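Local coordinates for protein ArsR family transcriptional regulator (Staphylococcus aureus, PDB 6CDB) that probably acts as a homodimeric, zinc-responsive DNA-binding repressor of the ArsR family that controls transcription, at residues A22-M32 against Q59-V69; M32-V42 against S77-V87. The protein carries 1 engineered substitution. All coordinates share one frame; numbering follows the deposited sequence.

Contact 1 (A22-M32 against Q59-V69). Engineered in segment 59-69: Leu-66 (natural residue Val).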
# COMPACT_ATOMS: atom_id res chain seq x y z
N ALA A 22 4.83 0.16 -6.95
CA ALA A 22 4.97 1.55 -7.38
C ALA A 22 4.93 2.51 -6.20
O ALA A 22 5.63 3.53 -6.20
CB ALA A 22 3.87 1.90 -8.37
N LEU A 23 4.12 2.22 -5.18
CA LEU A 23 4.09 3.11 -4.03
C LEU A 23 5.28 2.92 -3.11
O LEU A 23 5.41 3.68 -2.14
CB LEU A 23 2.79 2.93 -3.24
CG LEU A 23 1.49 3.37 -3.92
CD1 LEU A 23 0.31 2.85 -3.11
CD2 LEU A 23 1.43 4.90 -4.03
N GLY A 24 6.12 1.90 -3.33
CA GLY A 24 7.28 1.73 -2.48
C GLY A 24 8.41 2.67 -2.89
O GLY A 24 9.50 2.23 -3.23
N ASP A 25 8.14 3.97 -2.86
CA ASP A 25 9.08 4.98 -3.37
C ASP A 25 8.84 6.26 -2.58
O ASP A 25 7.72 6.78 -2.60
CB ASP A 25 8.87 5.20 -4.87
CG ASP A 25 9.82 6.25 -5.46
OD1 ASP A 25 10.65 5.89 -6.31
OD2 ASP A 25 9.71 7.43 -5.10
N TYR A 26 9.88 6.76 -1.90
CA TYR A 26 9.70 7.88 -0.97
C TYR A 26 9.10 9.10 -1.65
O TYR A 26 8.18 9.73 -1.12
CB TYR A 26 11.05 8.24 -0.34
CG TYR A 26 11.01 9.43 0.60
CD1 TYR A 26 10.33 9.37 1.80
CD2 TYR A 26 11.68 10.60 0.28
CE1 TYR A 26 10.29 10.43 2.67
CE2 TYR A 26 11.66 11.69 1.14
CZ TYR A 26 10.96 11.60 2.33
OH TYR A 26 10.92 12.65 3.20
N ASN A 27 9.64 9.47 -2.81
CA ASN A 27 9.16 10.65 -3.51
C ASN A 27 7.75 10.45 -4.04
O ASN A 27 6.94 11.39 -4.05
CB ASN A 27 10.12 11.03 -4.64
CG ASN A 27 11.33 11.79 -4.13
OD1 ASN A 27 11.24 12.50 -3.12
ND2 ASN A 27 12.46 11.65 -4.82
N ARG A 28 7.43 9.24 -4.52
CA ARG A 28 6.06 8.96 -4.94
C ARG A 28 5.10 9.03 -3.77
O ARG A 28 3.97 9.51 -3.92
CB ARG A 28 5.97 7.59 -5.61
CG ARG A 28 6.57 7.55 -7.00
CD ARG A 28 6.18 6.28 -7.74
NE ARG A 28 7.13 6.08 -8.82
CZ ARG A 28 7.98 5.07 -8.89
NH1 ARG A 28 7.96 4.11 -7.96
NH2 ARG A 28 8.83 5.00 -9.91
N ILE A 29 5.51 8.57 -2.59
CA ILE A 29 4.68 8.74 -1.40
C ILE A 29 4.50 10.22 -1.08
O ILE A 29 3.41 10.65 -0.66
CB ILE A 29 5.29 7.96 -0.22
CG1 ILE A 29 5.09 6.45 -0.44
CG2 ILE A 29 4.67 8.40 1.10
CD1 ILE A 29 3.63 6.06 -0.72
N ARG A 30 5.54 11.03 -1.27
CA ARG A 30 5.40 12.46 -0.99
C ARG A 30 4.43 13.12 -1.96
O ARG A 30 3.60 13.96 -1.57
CB ARG A 30 6.77 13.15 -1.04
CG ARG A 30 7.66 12.86 0.16
CD ARG A 30 8.55 14.07 0.43
NE ARG A 30 9.52 14.25 -0.64
CZ ARG A 30 10.02 15.42 -1.03
NH1 ARG A 30 9.64 16.57 -0.46
NH2 ARG A 30 10.89 15.43 -2.02
N ILE A 31 4.52 12.76 -3.24
CA ILE A 31 3.57 13.26 -4.22
C ILE A 31 2.15 12.83 -3.84
O ILE A 31 1.21 13.64 -3.86
CB ILE A 31 3.95 12.75 -5.62
CG1 ILE A 31 5.31 13.33 -6.06
CG2 ILE A 31 2.83 13.07 -6.63
CD1 ILE A 31 5.83 12.74 -7.35
N MET A 32 1.97 11.55 -3.49
CA MET A 32 0.63 11.05 -3.18
C MET A 32 0.06 11.72 -1.94
O MET A 32 -1.14 12.00 -1.89
CB MET A 32 0.65 9.54 -2.99
CG MET A 32 1.02 8.72 -4.22
SD MET A 32 -0.28 8.63 -5.46
CE MET A 32 -1.31 7.38 -4.68
N GLN A 59 7.01 10.40 -12.58
CA GLN A 59 6.37 9.62 -11.53
C GLN A 59 4.85 9.62 -11.68
O GLN A 59 4.20 8.61 -11.42
CB GLN A 59 6.76 10.15 -10.15
CG GLN A 59 8.25 10.31 -9.94
CD GLN A 59 9.04 9.07 -10.33
OE1 GLN A 59 8.63 7.94 -10.08
NE2 GLN A 59 10.19 9.29 -10.97
N LEU A 60 4.28 10.74 -12.13
CA LEU A 60 2.83 10.82 -12.31
C LEU A 60 2.36 10.03 -13.52
O LEU A 60 1.24 9.52 -13.51
CB LEU A 60 2.38 12.28 -12.44
CG LEU A 60 2.56 13.21 -11.25
CD1 LEU A 60 2.26 14.67 -11.67
CD2 LEU A 60 1.64 12.82 -10.12
N LYS A 61 3.18 9.94 -14.58
CA LYS A 61 2.83 9.02 -15.66
C LYS A 61 2.74 7.60 -15.12
O LYS A 61 1.79 6.87 -15.43
CB LYS A 61 3.83 9.07 -16.81
CG LYS A 61 4.15 10.45 -17.32
CD LYS A 61 3.03 11.03 -18.16
CE LYS A 61 3.27 12.52 -18.38
NZ LYS A 61 4.60 12.74 -19.06
N LEU A 62 3.72 7.21 -14.30
CA LEU A 62 3.66 5.85 -13.75
C LEU A 62 2.44 5.67 -12.86
O LEU A 62 1.70 4.68 -13.00
CB LEU A 62 4.94 5.53 -12.98
CG LEU A 62 4.85 4.23 -12.15
CD1 LEU A 62 4.42 3.00 -12.99
CD2 LEU A 62 6.16 3.96 -11.45
N LEU A 63 2.20 6.61 -11.94
CA LEU A 63 1.06 6.49 -11.03
C LEU A 63 -0.26 6.49 -11.78
O LEU A 63 -1.21 5.80 -11.38
CB LEU A 63 1.10 7.62 -9.99
CG LEU A 63 2.29 7.60 -9.03
CD1 LEU A 63 2.36 8.88 -8.19
CD2 LEU A 63 2.26 6.35 -8.13
N LYS A 64 -0.34 7.24 -12.88
CA LYS A 64 -1.57 7.28 -13.66
C LYS A 64 -1.80 5.94 -14.38
O LYS A 64 -2.93 5.44 -14.42
CB LYS A 64 -1.54 8.43 -14.66
CG LYS A 64 -2.88 8.66 -15.37
CD LYS A 64 -2.73 9.48 -16.65
CE LYS A 64 -2.50 10.95 -16.35
NZ LYS A 64 -2.37 11.77 -17.60
N SER A 65 -0.74 5.35 -14.93
CA SER A 65 -0.91 4.08 -15.63
C SER A 65 -1.47 3.00 -14.70
O SER A 65 -2.10 2.05 -15.18
CB SER A 65 0.42 3.62 -16.22
OG SER A 65 1.26 3.10 -15.20
N LEU A 66 -1.23 3.12 -13.40
CA LEU A 66 -1.75 2.17 -12.42
C LEU A 66 -3.04 2.65 -11.77
O LEU A 66 -3.48 2.06 -10.78
CB LEU A 66 -0.70 1.89 -11.34
CG LEU A 66 0.55 1.19 -11.86
CD1 LEU A 66 1.56 1.09 -10.75
CD2 LEU A 66 0.21 -0.19 -12.39
N HIS A 67 -3.66 3.70 -12.32
CA HIS A 67 -4.93 4.22 -11.82
C HIS A 67 -4.84 4.66 -10.37
O HIS A 67 -5.79 4.52 -9.61
CB HIS A 67 -6.06 3.21 -12.00
CG HIS A 67 -6.26 2.78 -13.42
ND1 HIS A 67 -6.80 3.62 -14.38
CD2 HIS A 67 -5.95 1.63 -14.06
CE1 HIS A 67 -6.83 2.99 -15.54
NE2 HIS A 67 -6.32 1.79 -15.37
N LEU A 68 -3.68 5.20 -9.99
CA LEU A 68 -3.50 5.75 -8.65
C LEU A 68 -3.70 7.26 -8.60
O LEU A 68 -4.06 7.79 -7.54
CB LEU A 68 -2.12 5.37 -8.12
CG LEU A 68 -1.95 3.85 -7.97
CD1 LEU A 68 -0.55 3.51 -7.52
CD2 LEU A 68 -2.99 3.28 -7.01
N VAL A 69 -3.46 7.97 -9.70
CA VAL A 69 -3.82 9.37 -9.84
C VAL A 69 -4.57 9.53 -11.15
O VAL A 69 -4.49 8.69 -12.04
CB VAL A 69 -2.60 10.32 -9.81
CG1 VAL A 69 -1.85 10.19 -8.50
CG2 VAL A 69 -1.68 10.03 -11.01
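The side chain of Arg-28 runs extended from CG to NE (chi2 -167°), while that of Gln-59 folds back at chi2 (-49°), and the two cross at about a right angle. Gln-59 OE1 lies at the edge of the guanidinium, 2.7 Å from Arg-28 NE and 3.0 Å from Arg-28 NH2. Both bonds are bent and weak. Gln-59 NE2 bonds Asn-55. A straighter bond, 3.0 Å from Arg-28 NH1 to a lone pair of Ala-22 O, also holds the guanidinium. One guanidinium face is covered by Leu-62 CD2; Asp-25 OD1 lies over the other, a long charge contact. Asp-25 also N-caps the helix, as its OD2 accepts from Arg-28 N.

The rest of the contact is apolar. Ile-31 CG2 meets Leu-60 CD2 at 3.7 Å. Met-32 SD lies 3.8 Å from Leu-63 CD1 and 3.8 Å from Val-69 CG1. Ala-22 CB lies 3.4 Å from CD1 of the engineered Leu-66, a tight carbon contact.

Segments 26-32 and 59-65 of helices 26-37 and 53-65 cross at -75° in the winged helix-turn-helix core. Helix 42-49 covers Ile-31 and Leu-60, helix 85-99 covers Met-32 and Leu-68, and Tyr-80 of strand 77-82 touches Leu-60 and Val-69.

Contact 2 (M32-V42 against S77-V87). With ZN (zinc ion), chain C.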
# COMPACT_ATOMS: atom_id res chain seq x y z
N MET A 32 1.97 11.55 -3.49
CA MET A 32 0.63 11.05 -3.18
C MET A 32 0.06 11.72 -1.94
O MET A 32 -1.14 12.00 -1.89
CB MET A 32 0.65 9.54 -2.99
CG MET A 32 1.02 8.72 -4.22
SD MET A 32 -0.28 8.63 -5.46
CE MET A 32 -1.31 7.38 -4.68
N GLU A 33 0.89 11.94 -0.92
CA GLU A 33 0.39 12.61 0.27
C GLU A 33 -0.02 14.05 -0.04
O GLU A 33 -1.08 14.52 0.41
CB GLU A 33 1.45 12.53 1.38
CG GLU A 33 0.95 12.89 2.77
CD GLU A 33 1.03 14.37 3.06
OE1 GLU A 33 1.87 15.05 2.43
OE2 GLU A 33 0.24 14.86 3.90
N LEU A 34 0.79 14.75 -0.85
CA LEU A 34 0.41 16.10 -1.27
C LEU A 34 -0.96 16.09 -1.95
O LEU A 34 -1.83 16.92 -1.65
CB LEU A 34 1.48 16.68 -2.21
CG LEU A 34 1.45 18.15 -2.64
CD1 LEU A 34 2.85 18.61 -3.06
CD2 LEU A 34 0.46 18.39 -3.77
N LEU A 35 -1.16 15.16 -2.89
CA LEU A 35 -2.44 15.07 -3.59
C LEU A 35 -3.56 14.66 -2.66
O LEU A 35 -4.73 15.02 -2.90
CB LEU A 35 -2.33 14.08 -4.75
CG LEU A 35 -1.36 14.54 -5.85
CD1 LEU A 35 -1.16 13.46 -6.90
CD2 LEU A 35 -1.90 15.81 -6.48
N SER A 36 -3.24 13.92 -1.59
CA SER A 36 -4.24 13.53 -0.60
C SER A 36 -4.73 14.73 0.18
O SER A 36 -5.89 14.76 0.61
CB SER A 36 -3.66 12.48 0.35
OG SER A 36 -3.06 13.08 1.48
N VAL A 37 -3.88 15.73 0.38
CA VAL A 37 -4.33 16.99 0.97
C VAL A 37 -5.08 17.84 -0.05
O VAL A 37 -6.18 18.33 0.23
CB VAL A 37 -3.14 17.76 1.58
CG1 VAL A 37 -3.59 19.14 2.08
CG2 VAL A 37 -2.50 16.94 2.70
N SER A 38 -4.51 18.03 -1.24
CA SER A 38 -5.17 18.86 -2.23
C SER A 38 -4.69 18.53 -3.64
O SER A 38 -3.50 18.28 -3.85
CB SER A 38 -4.92 20.34 -1.95
OG SER A 38 -5.15 21.09 -3.12
N GLU A 39 -5.62 18.56 -4.60
CA GLU A 39 -5.25 18.39 -5.99
C GLU A 39 -4.31 19.51 -6.42
O GLU A 39 -4.33 20.61 -5.87
CB GLU A 39 -6.49 18.37 -6.88
CG GLU A 39 -7.16 19.74 -6.97
CD GLU A 39 -8.39 19.73 -7.85
OE1 GLU A 39 -8.85 18.63 -8.24
OE2 GLU A 39 -8.90 20.82 -8.15
N ALA A 40 -3.47 19.24 -7.42
CA ALA A 40 -2.43 20.19 -7.77
C ALA A 40 -1.91 19.91 -9.17
O ALA A 40 -2.09 18.82 -9.72
CB ALA A 40 -1.27 20.15 -6.76
N SER A 41 -1.24 20.92 -9.73
CA SER A 41 -0.57 20.84 -11.01
C SER A 41 0.84 20.30 -10.82
O SER A 41 1.36 20.25 -9.71
CB SER A 41 -0.51 22.21 -11.67
OG SER A 41 0.31 23.08 -10.90
N VAL A 42 1.48 19.93 -11.94
CA VAL A 42 2.87 19.49 -11.89
C VAL A 42 3.77 20.59 -11.35
O VAL A 42 4.66 20.34 -10.53
CB VAL A 42 3.34 19.00 -13.27
CG1 VAL A 42 4.87 18.79 -13.27
CG2 VAL A 42 2.62 17.70 -13.64
N SER A 77 -3.49 24.30 -17.32
CA SER A 77 -2.62 23.30 -16.72
C SER A 77 -3.34 21.98 -16.44
O SER A 77 -4.58 21.90 -16.41
CB SER A 77 -2.00 23.83 -15.42
OG SER A 77 -2.92 24.64 -14.71
N MET A 78 -2.53 20.93 -16.25
CA MET A 78 -3.01 19.62 -15.83
C MET A 78 -3.04 19.55 -14.31
O MET A 78 -2.01 19.68 -13.65
CB MET A 78 -2.11 18.51 -16.39
CG MET A 78 -2.38 18.14 -17.85
SD MET A 78 -4.13 17.84 -18.18
CE MET A 78 -4.15 18.00 -19.97
N ILE A 79 -4.23 19.33 -13.76
CA ILE A 79 -4.43 19.19 -12.32
C ILE A 79 -4.55 17.71 -12.01
O ILE A 79 -5.39 17.01 -12.58
CB ILE A 79 -5.67 19.97 -11.87
CG1 ILE A 79 -5.55 21.44 -12.27
CG2 ILE A 79 -5.90 19.81 -10.37
CD1 ILE A 79 -4.21 22.05 -11.92
N TYR A 80 -3.70 17.23 -11.10
CA TYR A 80 -3.71 15.83 -10.69
C TYR A 80 -4.43 15.66 -9.37
O TYR A 80 -4.53 16.58 -8.56
CB TYR A 80 -2.29 15.28 -10.59
CG TYR A 80 -1.69 15.03 -11.95
CD1 TYR A 80 -1.22 16.08 -12.72
CD2 TYR A 80 -1.61 13.74 -12.47
CE1 TYR A 80 -0.69 15.87 -13.97
CE2 TYR A 80 -1.07 13.51 -13.74
CZ TYR A 80 -0.61 14.59 -14.48
OH TYR A 80 -0.07 14.42 -15.73
N SER A 81 -4.94 14.44 -9.15
CA SER A 81 -5.59 14.11 -7.90
C SER A 81 -5.46 12.61 -7.69
O SER A 81 -5.18 11.86 -8.62
CB SER A 81 -7.07 14.52 -7.92
OG SER A 81 -7.72 13.95 -9.05
N LEU A 82 -5.64 12.18 -6.44
CA LEU A 82 -5.78 10.75 -6.20
C LEU A 82 -6.97 10.24 -7.00
O LEU A 82 -7.98 10.93 -7.15
CB LEU A 82 -5.96 10.47 -4.71
CG LEU A 82 -4.80 10.87 -3.79
CD1 LEU A 82 -4.96 10.27 -2.40
CD2 LEU A 82 -3.45 10.51 -4.40
N ASP A 83 -6.83 9.02 -7.53
CA ASP A 83 -7.77 8.55 -8.55
C ASP A 83 -9.20 8.49 -8.01
O ASP A 83 -10.12 9.03 -8.63
CB ASP A 83 -7.34 7.20 -9.09
CG ASP A 83 -8.36 6.60 -10.06
OD1 ASP A 83 -8.28 6.90 -11.27
OD2 ASP A 83 -9.27 5.85 -9.60
N ASP A 84 -9.41 7.82 -6.88
CA ASP A 84 -10.75 7.76 -6.28
C ASP A 84 -10.60 7.54 -4.77
O ASP A 84 -9.49 7.58 -4.23
CB ASP A 84 -11.61 6.68 -6.96
CG ASP A 84 -11.13 5.24 -6.70
OD1 ASP A 84 -11.57 4.32 -7.44
OD2 ASP A 84 -10.32 5.00 -5.78
N ILE A 85 -11.73 7.28 -4.11
CA ILE A 85 -11.74 7.21 -2.66
C ILE A 85 -10.97 5.98 -2.13
O ILE A 85 -10.50 5.99 -0.99
CB ILE A 85 -13.19 7.22 -2.15
CG1 ILE A 85 -13.19 7.47 -0.65
CG2 ILE A 85 -13.87 5.88 -2.48
CD1 ILE A 85 -14.38 6.88 0.06
N HIS A 86 -10.88 4.90 -2.91
CA HIS A 86 -10.12 3.75 -2.43
C HIS A 86 -8.64 4.09 -2.30
O HIS A 86 -7.98 3.66 -1.35
CB HIS A 86 -10.31 2.56 -3.37
CG HIS A 86 -11.74 2.32 -3.74
ND1 HIS A 86 -12.20 2.38 -5.03
CD2 HIS A 86 -12.83 2.08 -2.96
CE1 HIS A 86 -13.50 2.15 -5.05
NE2 HIS A 86 -13.91 1.97 -3.80
N VAL A 87 -8.11 4.85 -3.25
CA VAL A 87 -6.70 5.24 -3.20
C VAL A 87 -6.46 6.18 -2.02
O VAL A 87 -5.52 5.98 -1.23
CB VAL A 87 -6.28 5.86 -4.54
CG1 VAL A 87 -4.79 6.26 -4.51
CG2 VAL A 87 -6.53 4.88 -5.67
ZN ZN C . -11.19 2.59 -6.80
O HOH W 1 -6.61 14.25 -4.67
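Ala-40 and Tyr-80 form an antiparallel hydrogen-bonded pair. Tyr-80 N donates to Ala-40 O at 2.7 Å in a nearly straight bond (169°), and Ala-40 N returns one to Tyr-80 O at 3.1 Å. Ala-40 O also lies at the edge of the Tyr-80 ring. Val-42 lies beside Tyr-80, pointing the same way, with its CG2 3.8 Å from Tyr-80 CE1.

Ile-79 branches two ways: CG2 lies 3.5 Å from Glu-39 CD, and CD1 packs on Ser-41 CB. The Glu-39 chain, extended beyond CG (chi2 180°), crosses Ile-79 at a slant.

Leu-82 fits against the helix. Its CD1 touches Ser-36 CB, and its CD2 touches Leu-35 CB and the methyl end of Met-32. Met-32 CE also meets Val-87 CG1 at 3.7 Å. One water joins the backbones, donating to Leu-35 O and accepting from Leu-82 N.

Further out, Asp-84 OD1 and His-86 ND1 bind zinc at 1.9 and 2.0 Å. His-97 and His-100 of the second subunit complete the site. Asp-84 OD2 caps the helix start through weak bonds from His-86 N and Val-87 N.

Helix 32-37 crosses strand 77-82 nearly perpendicularly. This strand is central in the antiparallel sheet, between 40-41 and 69-74; strands 69-74 and 77-82 form the hairpin that is the wing of the winged helix fold. Helix 85-99 follows.

Overall arrangement
The two contacts have centres about 10 Å apart and share helix 26-37. Met-32 belongs to both, so one side chain joins the helical core of contact 1 to the strand of contact 2. Their segments alternate along the chain. They also touch directly: Leu-68 O lies 3.0 Å from Asp-83 N, a probable hydrogen bond, and Val-69 CB packs against Ser-81 O at 3.2 Å. Contact 2 contains two zinc ligands, while Leu-68 of contact 1 has its side chain about 8 Å from the zinc ion. Both contacts also reach the second subunit. In contact 1, His-67 O bonds His-97 of that subunit, itself a zinc ligand.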